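Long-range contacts in TadZ (Pseudomonas aeruginosa, PDB 4LDA), which probably serves pilus assembly as part of an ATP-binding protein, this piece being its N-terminal, CheY-like receiver-type domain: residues Gln4-Glu15 / Thr47-Gly57; Pro76-Gly86 / Ala95-Tyr106. All coordinates share one frame; numbering follows the deposited sequence.

Interaction 1 of 2, residues Gln4-Glu15 / Thr47-Gly57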
loop_
_atom_site.group_PDB
_atom_site.type_symbol
_atom_site.label_atom_id
_atom_site.label_comp_id
_atom_site.label_asym_id
_atom_site.label_seq_id
_atom_site.Cartn_x
_atom_site.Cartn_y
_atom_site.Cartn_z
ATOM N N GLN A 4 -2.058 13.453 -3.610
ATOM C CA GLN A 4 -1.140 12.735 -2.736
ATOM C C GLN A 4 -0.095 12.003 -3.505
ATOM O O GLN A 4 -0.290 11.693 -4.675
ATOM C CB GLN A 4 -1.924 11.683 -1.918
ATOM C CG GLN A 4 -2.959 12.178 -0.935
ATOM C CD GLN A 4 -3.932 11.076 -0.606
ATOM O OE1 GLN A 4 -5.059 11.026 -1.139
ATOM N NE2 GLN A 4 -3.490 10.144 0.226
ATOM N N ASN A 5 0.953 11.595 -2.801
ATOM C CA ASN A 5 1.926 10.645 -3.310
ATOM C C ASN A 5 1.658 9.323 -2.636
ATOM O O ASN A 5 1.382 9.301 -1.436
ATOM C CB ASN A 5 3.374 11.102 -3.109
ATOM C CG ASN A 5 3.820 12.207 -4.021
ATOM O OD1 ASN A 5 3.431 12.275 -5.203
ATOM N ND2 ASN A 5 4.716 13.054 -3.512
ATOM N N PHE A 6 1.632 8.241 -3.418
ATOM C CA PHE A 6 1.460 6.870 -2.932
ATOM C C PHE A 6 2.713 6.102 -3.261
ATOM O O PHE A 6 3.319 6.377 -4.304
ATOM C CB PHE A 6 0.224 6.191 -3.538
ATOM C CG PHE A 6 -1.025 7.034 -3.631
ATOM C CD1 PHE A 6 -1.877 7.167 -2.545
ATOM C CD2 PHE A 6 -1.381 7.649 -4.822
ATOM C CE1 PHE A 6 -3.029 7.941 -2.635
ATOM C CE2 PHE A 6 -2.550 8.411 -4.912
ATOM C CZ PHE A 6 -3.366 8.546 -3.820
ATOM N N VAL A 7 3.130 5.169 -2.390
ATOM C CA VAL A 7 4.317 4.349 -2.631
ATOM C C VAL A 7 3.827 2.929 -2.905
ATOM O O VAL A 7 2.878 2.487 -2.275
ATOM C CB VAL A 7 5.354 4.447 -1.477
ATOM C CG1 VAL A 7 6.525 3.501 -1.683
ATOM C CG2 VAL A 7 5.869 5.873 -1.370
ATOM N N ALA A 8 4.437 2.248 -3.889
ATOM C CA ALA A 8 4.031 0.905 -4.267
ATOM C C ALA A 8 5.196 -0.075 -4.358
ATOM O O ALA A 8 6.163 0.149 -5.088
ATOM C CB ALA A 8 3.320 0.942 -5.604
ATOM N N LEU A 9 5.066 -1.183 -3.613
ATOM C CA LEU A 9 5.943 -2.344 -3.637
ATOM C C LEU A 9 5.196 -3.403 -4.402
ATOM O O LEU A 9 4.325 -4.065 -3.843
ATOM C CB LEU A 9 6.337 -2.803 -2.223
ATOM C CG LEU A 9 7.080 -1.837 -1.354
ATOM C CD1 LEU A 9 7.027 -2.287 0.093
ATOM C CD2 LEU A 9 8.514 -1.704 -1.838
ATOM N N THR A 10 5.407 -3.449 -5.711
ATOM C CA THR A 10 4.708 -4.354 -6.617
ATOM C C THR A 10 5.595 -5.534 -6.934
ATOM O O THR A 10 6.829 -5.402 -6.876
ATOM C CB THR A 10 4.294 -3.595 -7.888
ATOM O OG1 THR A 10 5.450 -2.970 -8.469
ATOM C CG2 THR A 10 3.222 -2.545 -7.611
ATOM N N GLN A 11 4.991 -6.693 -7.261
ATOM C CA GLN A 11 5.838 -7.832 -7.588
ATOM C C GLN A 11 5.842 -8.079 -9.132
ATOM O O GLN A 11 6.613 -8.923 -9.600
ATOM C CB GLN A 11 5.518 -9.103 -6.785
ATOM C CG GLN A 11 4.104 -9.602 -6.733
ATOM C CD GLN A 11 3.949 -10.628 -5.616
ATOM O OE1 GLN A 11 4.919 -11.235 -5.129
ATOM N NE2 GLN A 11 2.708 -10.864 -5.199
ATOM N N HIS A 12 5.108 -7.254 -9.918
ATOM C CA HIS A 12 5.176 -7.265 -11.383
ATOM C C HIS A 12 4.679 -5.888 -11.926
ATOM O O HIS A 12 3.900 -5.207 -11.256
ATOM C CB HIS A 12 4.449 -8.458 -12.031
ATOM C CG HIS A 12 2.971 -8.430 -11.955
ATOM N ND1 HIS A 12 2.217 -7.879 -12.973
ATOM C CD2 HIS A 12 2.143 -8.957 -11.022
ATOM C CE1 HIS A 12 0.958 -8.054 -12.613
ATOM N NE2 HIS A 12 0.864 -8.706 -11.448
ATOM N N PRO A 13 5.196 -5.442 -13.108
ATOM C CA PRO A 13 4.865 -4.089 -13.625
ATOM C C PRO A 13 3.378 -3.814 -13.890
ATOM O O PRO A 13 2.966 -2.647 -13.820
ATOM C CB PRO A 13 5.620 -4.024 -14.961
ATOM C CG PRO A 13 6.704 -5.004 -14.831
ATOM C CD PRO A 13 6.184 -6.110 -13.983
ATOM N N GLY A 14 2.606 -4.861 -14.214
ATOM C CA GLY A 14 1.176 -4.743 -14.469
ATOM C C GLY A 14 0.428 -4.156 -13.289
ATOM O O GLY A 14 -0.551 -3.430 -13.471
ATOM N N GLU A 15 0.895 -4.452 -12.070
ATOM C CA GLU A 15 0.320 -3.931 -10.827
ATOM C C GLU A 15 0.571 -2.438 -10.700
ATOM O O GLU A 15 -0.337 -1.710 -10.333
ATOM C CB GLU A 15 0.888 -4.651 -9.601
ATOM C CG GLU A 15 0.461 -6.092 -9.435
ATOM C CD GLU A 15 1.141 -6.798 -8.275
ATOM O OE1 GLU A 15 2.306 -6.459 -7.971
ATOM O OE2 GLU A 15 0.520 -7.711 -7.688
ATOM N N THR A 47 8.527 11.872 -0.189
ATOM C CA THR A 47 7.296 12.016 -0.979
ATOM C C THR A 47 6.113 12.402 -0.099
ATOM O O THR A 47 5.048 12.686 -0.643
ATOM C CB THR A 47 6.967 10.730 -1.754
ATOM O OG1 THR A 47 6.674 9.661 -0.851
ATOM C CG2 THR A 47 8.058 10.333 -2.720
ATOM N N ALA A 48 6.283 12.398 1.247
ATOM C CA ALA A 48 5.260 12.710 2.272
ATOM C C ALA A 48 3.979 11.841 2.044
ATOM O O ALA A 48 2.839 12.291 2.201
ATOM C CB ALA A 48 4.935 14.205 2.278
ATOM N N ALA A 49 4.219 10.577 1.676
ATOM C CA ALA A 49 3.214 9.576 1.368
ATOM C C ALA A 49 2.551 9.055 2.635
ATOM O O ALA A 49 3.248 8.721 3.606
ATOM C CB ALA A 49 3.856 8.432 0.605
ATOM N N GLY A 50 1.213 8.994 2.604
ATOM C CA GLY A 50 0.400 8.494 3.720
ATOM C C GLY A 50 -0.177 7.106 3.470
ATOM O O GLY A 50 -0.738 6.481 4.381
ATOM N N VAL A 51 -0.053 6.629 2.204
ATOM C CA VAL A 51 -0.533 5.315 1.779
ATOM C C VAL A 51 0.606 4.570 1.087
ATOM O O VAL A 51 1.281 5.137 0.216
ATOM C CB VAL A 51 -1.785 5.394 0.864
ATOM C CG1 VAL A 51 -2.250 3.993 0.419
ATOM C CG2 VAL A 51 -2.909 6.164 1.550
ATOM N N LEU A 52 0.802 3.287 1.484
ATOM C CA LEU A 52 1.766 2.382 0.885
ATOM C C LEU A 52 1.044 1.121 0.422
ATOM O O LEU A 52 0.357 0.472 1.213
ATOM C CB LEU A 52 2.926 2.047 1.841
ATOM C CG LEU A 52 3.996 1.113 1.274
ATOM C CD1 LEU A 52 5.357 1.676 1.488
ATOM C CD2 LEU A 52 3.918 -0.276 1.886
ATOM N N PHE A 53 1.215 0.776 -0.862
ATOM C CA PHE A 53 0.682 -0.444 -1.453
ATOM C C PHE A 53 1.779 -1.512 -1.441
ATOM O O PHE A 53 2.907 -1.227 -1.815
ATOM C CB PHE A 53 0.154 -0.185 -2.867
ATOM C CG PHE A 53 -1.025 0.749 -2.898
ATOM C CD1 PHE A 53 -2.314 0.270 -2.700
ATOM C CD2 PHE A 53 -0.851 2.106 -3.155
ATOM C CE1 PHE A 53 -3.406 1.131 -2.737
ATOM C CE2 PHE A 53 -1.942 2.973 -3.181
ATOM C CZ PHE A 53 -3.209 2.480 -2.988
ATOM N N ILE A 54 1.464 -2.716 -0.962
ATOM C CA ILE A 54 2.440 -3.806 -0.931
ATOM C C ILE A 54 1.775 -5.068 -1.509
ATOM O O ILE A 54 0.706 -5.475 -1.075
ATOM C CB ILE A 54 3.068 -4.046 0.469
ATOM C CG1 ILE A 54 4.278 -5.048 0.378
ATOM C CG2 ILE A 54 2.006 -4.409 1.542
ATOM C CD1 ILE A 54 5.093 -5.214 1.636
ATOM N N SER A 55 2.397 -5.628 -2.544
ATOM C CA SER A 55 1.922 -6.825 -3.218
ATOM C C SER A 55 2.418 -8.054 -2.436
ATOM O O SER A 55 3.624 -8.214 -2.205
ATOM C CB SER A 55 2.373 -6.831 -4.674
ATOM O OG SER A 55 1.749 -7.900 -5.359
ATOM N N LEU A 56 1.464 -8.879 -1.994
ATOM C CA LEU A 56 1.690 -10.085 -1.206
ATOM C C LEU A 56 1.226 -11.361 -1.918
ATOM O O LEU A 56 0.151 -11.408 -2.528
ATOM C CB LEU A 56 0.959 -9.987 0.145
ATOM C CG LEU A 56 1.396 -8.890 1.105
ATOM C CD1 LEU A 56 0.547 -8.911 2.351
ATOM C CD2 LEU A 56 2.848 -9.043 1.492
ATOM N N GLY A 57 2.025 -12.402 -1.757
ATOM C CA GLY A 57 1.777 -13.742 -2.273
ATOM C C GLY A 57 2.374 -14.760 -1.324
ATOM O O GLY A 57 3.064 -14.368 -0.381
HETATM O O HOH W 1 1.626 13.673 -0.593
#
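Ser-55 OG is gripped from two directions by groups of the 4-15 segment. It donates to Glu-15 OE2 at 2.6 Å, reaching the syn side of the carboxylate and lying 21° out of its plane, while Gln-11 NE2 approaches in a weak, bent bond. The serine hydroxyl stands opposite its own backbone N (chi1 -172°), and this carries it across to the first turn of helix 13-22. The other carboxylate oxygen, Glu-15 OE1, takes the backbone N-H of Gln-11 at 2.8 Å, so one acidic group ties together the strand end, the turn and the helix start. Behind this polar end the strands pair in parallel: Phe-53 N donates to Val-7 O and Leu-9 N to Phe-53 O, each at 2.8 Å. Branched side chains suit the buried face that follows, where Val-7 CG1 meets Leu-52 CD1 and Leu-9 CD1 rests 3.8 Å from Ile-54 CD1. On the other face Phe-6 presents its ring edge to Val-51 CB, and Phe-6 CB lies at the edge of the Phe-53 ring. At the far end Asn-5 ND2 gives Thr-47 O a straight bond of 2.9 Å on a carbonyl lone pair; Asn-5 OD1 is taken by Gln-28. Helices 37-47 and 61-74 pack on the Val-7 and Leu-9 face, helix 110-121 lies against Phe-6 and Phe-53, and strand 27-31 pairs with the outer side of 4-9.

Interaction 2 of 2, residues Pro76-Gly86 / Ala95-Tyr106; sequences PMLSVVAIGDG and AMRAGARDFITY
A beta-alpha-beta crossover, strand 79-83, helix 89-98 and strand 102-104, brings these segments together at one margin of the parallel sheet. Gly-99 ends the helix in a Schellman motif, at backbone angles (phi 129°) where a CB would press on the preceding carbonyl O. Ala-82 stands at the middle of the ladder: its N donates to Asp-102 O at 2.9 Å, and its O accepts from Ile-104 N. Its small CB leaves space for Phe-103 CD2 at 3.6 Å, with Ala-95 CB lying at the edge of the same ring. On the opposite face the Ile-83 and Ile-104 side chains lie side by side, CG1 to CG1 3.9 Å. Gly-84 suits the next place because the Phe-103 ring crowds it, CZ lying 3.5 Å from Gly-84 CA; Thr-105 OG1 donates to Gly-84 O at 3.0 Å. At the other end the Arg-101 chain bends at chi3 (-70°), laying a guanidinium face over Leu-78 O, while NH2 makes a weak bond to Pro-76 O and NH1 comes 2.9 Å from Ser-79 OG. Arg-123 lies close to NH1, a like charge that the carbonyl oxygens of Pro-76 and Leu-78 probably soften.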
loop_
_atom_site.group_PDB
_atom_site.type_symbol
_atom_site.label_atom_id
_atom_site.label_comp_id
_atom_site.label_asym_id
_atom_site.label_seq_id
_atom_site.Cartn_x
_atom_site.Cartn_y
_atom_site.Cartn_z
ATOM N N PRO A 76 3.247 4.816 12.561
ATOM C CA PRO A 76 1.945 4.257 12.976
ATOM C C PRO A 76 0.752 4.853 12.222
ATOM O O PRO A 76 -0.293 4.199 12.124
ATOM C CB PRO A 76 1.862 4.604 14.470
ATOM C CG PRO A 76 3.262 4.979 14.866
ATOM C CD PRO A 76 3.870 5.586 13.654
HETATM N N MSE A 77 0.909 6.078 11.689
HETATM C CA MSE A 77 -0.148 6.792 10.967
HETATM C C MSE A 77 -0.223 6.384 9.482
HETATM O O MSE A 77 -1.169 6.781 8.792
HETATM C CB MSE A 77 0.061 8.313 11.086
HETATM C CG MSE A 77 -0.109 8.855 12.525
HETATM SE SE MSE A 77 -1.868 8.476 13.392
HETATM C CE MSE A 77 -1.554 6.685 14.226
ATOM N N LEU A 78 0.763 5.601 8.998
ATOM C CA LEU A 78 0.827 5.128 7.618
ATOM C C LEU A 78 -0.264 4.088 7.354
ATOM O O LEU A 78 -0.447 3.164 8.158
ATOM C CB LEU A 78 2.226 4.523 7.322
ATOM C CG LEU A 78 2.469 3.934 5.915
ATOM C CD1 LEU A 78 2.584 5.020 4.868
ATOM C CD2 LEU A 78 3.704 3.069 5.896
ATOM N N SER A 79 -0.979 4.238 6.222
ATOM C CA SER A 79 -1.984 3.267 5.793
ATOM C C SER A 79 -1.323 2.283 4.827
ATOM O O SER A 79 -0.874 2.681 3.755
ATOM C CB SER A 79 -3.196 3.949 5.159
ATOM O OG SER A 79 -3.808 4.878 6.030
ATOM N N VAL A 80 -1.196 1.017 5.240
ATOM C CA VAL A 80 -0.611 -0.015 4.392
ATOM C C VAL A 80 -1.790 -0.801 3.769
ATOM O O VAL A 80 -2.637 -1.327 4.494
ATOM C CB VAL A 80 0.422 -0.915 5.135
ATOM C CG1 VAL A 80 0.971 -2.000 4.218
ATOM C CG2 VAL A 80 1.567 -0.087 5.700
ATOM N N VAL A 81 -1.859 -0.821 2.429
ATOM C CA VAL A 81 -2.879 -1.544 1.664
ATOM C C VAL A 81 -2.206 -2.714 0.954
ATOM O O VAL A 81 -1.317 -2.504 0.130
ATOM C CB VAL A 81 -3.648 -0.629 0.658
ATOM C CG1 VAL A 81 -4.713 -1.420 -0.094
ATOM C CG2 VAL A 81 -4.276 0.576 1.362
ATOM N N ALA A 82 -2.619 -3.944 1.281
ATOM C CA ALA A 82 -2.060 -5.145 0.656
ATOM C C ALA A 82 -2.762 -5.450 -0.661
ATOM O O ALA A 82 -3.939 -5.159 -0.814
ATOM C CB ALA A 82 -2.170 -6.333 1.601
ATOM N N ILE A 83 -2.019 -5.989 -1.622
ATOM C CA ILE A 83 -2.499 -6.384 -2.950
ATOM C C ILE A 83 -2.223 -7.886 -3.083
ATOM O O ILE A 83 -1.085 -8.306 -2.927
ATOM C CB ILE A 83 -1.858 -5.543 -4.098
ATOM C CG1 ILE A 83 -2.087 -4.036 -3.938
ATOM C CG2 ILE A 83 -2.294 -6.029 -5.494
ATOM C CD1 ILE A 83 -1.076 -3.180 -4.779
ATOM N N GLY A 84 -3.267 -8.688 -3.203
ATOM C CA GLY A 84 -3.083 -10.120 -3.313
ATOM C C GLY A 84 -4.355 -10.855 -3.644
ATOM O O GLY A 84 -5.402 -10.238 -3.873
ATOM N N ASP A 85 -4.257 -12.186 -3.629
ATOM C CA ASP A 85 -5.332 -13.123 -3.921
ATOM C C ASP A 85 -6.447 -13.043 -2.851
ATOM O O ASP A 85 -6.261 -13.472 -1.712
ATOM C CB ASP A 85 -4.731 -14.544 -4.000
ATOM C CG ASP A 85 -5.676 -15.654 -4.425
ATOM O OD1 ASP A 85 -6.779 -15.337 -4.940
ATOM O OD2 ASP A 85 -5.300 -16.851 -4.277
ATOM N N GLY A 86 -7.607 -12.530 -3.267
ATOM C CA GLY A 86 -8.793 -12.396 -2.433
ATOM C C GLY A 86 -9.477 -13.708 -2.083
ATOM O O GLY A 86 -10.390 -13.734 -1.246
ATOM N N ALA A 95 -1.846 -10.622 6.291
ATOM C CA ALA A 95 -1.663 -9.212 5.914
ATOM C C ALA A 95 -2.223 -8.286 6.985
ATOM O O ALA A 95 -1.525 -7.363 7.408
ATOM C CB ALA A 95 -2.329 -8.929 4.577
HETATM N N MSE A 96 -3.451 -8.577 7.469
HETATM C CA MSE A 96 -4.126 -7.820 8.529
HETATM C C MSE A 96 -3.335 -7.904 9.837
HETATM O O MSE A 96 -3.161 -6.875 10.493
HETATM C CB MSE A 96 -5.567 -8.293 8.746
HETATM C CG MSE A 96 -6.449 -8.250 7.463
HETATM SE SE MSE A 96 -6.663 -6.556 6.444
HETATM C CE MSE A 96 -7.920 -5.648 7.659
ATOM N N ARG A 97 -2.835 -9.106 10.199
ATOM C CA ARG A 97 -2.031 -9.314 11.398
ATOM C C ARG A 97 -0.704 -8.548 11.319
ATOM O O ARG A 97 -0.269 -8.016 12.341
ATOM C CB ARG A 97 -1.751 -10.800 11.629
ATOM C CG ARG A 97 -2.933 -11.626 12.132
ATOM C CD ARG A 97 -2.525 -13.081 12.482
ATOM N NE ARG A 97 -3.029 -14.130 11.561
ATOM C CZ ARG A 97 -2.292 -14.781 10.652
ATOM N NH1 ARG A 97 -0.991 -14.536 10.538
ATOM N NH2 ARG A 97 -2.852 -15.695 9.866
ATOM N N ALA A 98 -0.066 -8.485 10.117
ATOM C CA ALA A 98 1.193 -7.760 9.864
ATOM C C ALA A 98 1.021 -6.247 10.097
ATOM O O ALA A 98 1.982 -5.586 10.486
ATOM C CB ALA A 98 1.679 -8.020 8.450
ATOM N N GLY A 99 -0.190 -5.724 9.865
ATOM C CA GLY A 99 -0.515 -4.313 10.063
ATOM C C GLY A 99 -1.197 -3.621 8.903
ATOM O O GLY A 99 -1.463 -2.419 8.990
ATOM N N ALA A 100 -1.496 -4.356 7.810
ATOM C CA ALA A 100 -2.185 -3.792 6.651
ATOM C C ALA A 100 -3.628 -3.429 7.013
ATOM O O ALA A 100 -4.341 -4.228 7.597
ATOM C CB ALA A 100 -2.150 -4.754 5.480
ATOM N N ARG A 101 -4.014 -2.185 6.734
ATOM C CA ARG A 101 -5.316 -1.587 7.032
ATOM C C ARG A 101 -6.401 -2.159 6.096
ATOM O O ARG A 101 -7.543 -2.335 6.541
ATOM C CB ARG A 101 -5.192 -0.046 6.873
ATOM C CG ARG A 101 -6.211 0.799 7.649
ATOM C CD ARG A 101 -5.680 2.206 7.931
ATOM N NE ARG A 101 -4.587 2.205 8.921
ATOM C CZ ARG A 101 -3.944 3.289 9.364
ATOM N NH1 ARG A 101 -4.261 4.494 8.902
ATOM N NH2 ARG A 101 -2.973 3.173 10.262
ATOM N N ASP A 102 -6.041 -2.407 4.815
ATOM C CA ASP A 102 -6.963 -2.904 3.796
ATOM C C ASP A 102 -6.261 -3.913 2.853
ATOM O O ASP A 102 -5.029 -4.007 2.859
ATOM C CB ASP A 102 -7.544 -1.717 2.998
ATOM C CG ASP A 102 -8.240 -0.667 3.857
ATOM O OD1 ASP A 102 -7.541 0.229 4.388
ATOM O OD2 ASP A 102 -9.481 -0.730 3.984
ATOM N N PHE A 103 -7.060 -4.688 2.078
ATOM C CA PHE A 103 -6.603 -5.699 1.118
ATOM C C PHE A 103 -7.420 -5.604 -0.176
ATOM O O PHE A 103 -8.649 -5.701 -0.135
ATOM C CB PHE A 103 -6.755 -7.099 1.748
ATOM C CG PHE A 103 -5.984 -8.203 1.058
ATOM C CD1 PHE A 103 -6.445 -8.756 -0.135
ATOM C CD2 PHE A 103 -4.851 -8.752 1.646
ATOM C CE1 PHE A 103 -5.770 -9.799 -0.736
ATOM C CE2 PHE A 103 -4.149 -9.776 1.020
ATOM C CZ PHE A 103 -4.620 -10.302 -0.155
ATOM N N ILE A 104 -6.744 -5.410 -1.311
ATOM C CA ILE A 104 -7.386 -5.298 -2.622
ATOM C C ILE A 104 -6.783 -6.353 -3.544
ATOM O O ILE A 104 -5.670 -6.821 -3.313
ATOM C CB ILE A 104 -7.290 -3.857 -3.231
ATOM C CG1 ILE A 104 -5.832 -3.344 -3.263
ATOM C CG2 ILE A 104 -8.203 -2.894 -2.439
ATOM C CD1 ILE A 104 -5.580 -2.023 -3.978
ATOM N N THR A 105 -7.543 -6.763 -4.549
ATOM C CA THR A 105 -7.058 -7.736 -5.516
ATOM C C THR A 105 -6.700 -6.976 -6.789
ATOM O O THR A 105 -7.437 -6.094 -7.242
ATOM C CB THR A 105 -8.061 -8.891 -5.757
ATOM O OG1 THR A 105 -8.288 -9.551 -4.519
ATOM C CG2 THR A 105 -7.553 -9.931 -6.767
ATOM N N TYR A 106 -5.524 -7.320 -7.334
ATOM C CA TYR A 106 -5.018 -6.770 -8.579
ATOM C C TYR A 106 -6.038 -6.969 -9.693
ATOM O O TYR A 106 -6.528 -8.076 -9.887
ATOM C CB TYR A 106 -3.682 -7.424 -8.933
ATOM C CG TYR A 106 -3.237 -7.184 -10.348
ATOM C CD1 TYR A 106 -2.964 -5.899 -10.803
ATOM C CD2 TYR A 106 -3.019 -8.245 -11.216
ATOM C CE1 TYR A 106 -2.562 -5.670 -12.116
ATOM C CE2 TYR A 106 -2.606 -8.033 -12.525
ATOM C CZ TYR A 106 -2.356 -6.743 -12.965
ATOM O OH TYR A 106 -1.940 -6.517 -14.249
HETATM O O HOH W 2 -1.706 0.307 7.826
#

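How the interactions relate
Interactions 1 and 2 lie side by side in one five-stranded parallel sheet of the CheY-like fold, their centres about 11 Å apart. Strand 51-55 of interaction 1 is the direct neighbour of strand 79-83 of interaction 2, and probable hydrogen bonds sew them together: Ile-83 N to Ile-54 O and Leu-56 N to Ile-83 O, both at 2.8 Å. The loops at the strands' C-terminal ends also meet, for Tyr-106 sets its ring edge-to-face with His-12, CE2 lying 3.6 Å from His-12 CE1. A sulfate, probably from the crystallisation liquor, sits beside Gly-57, at this same end of interaction 1.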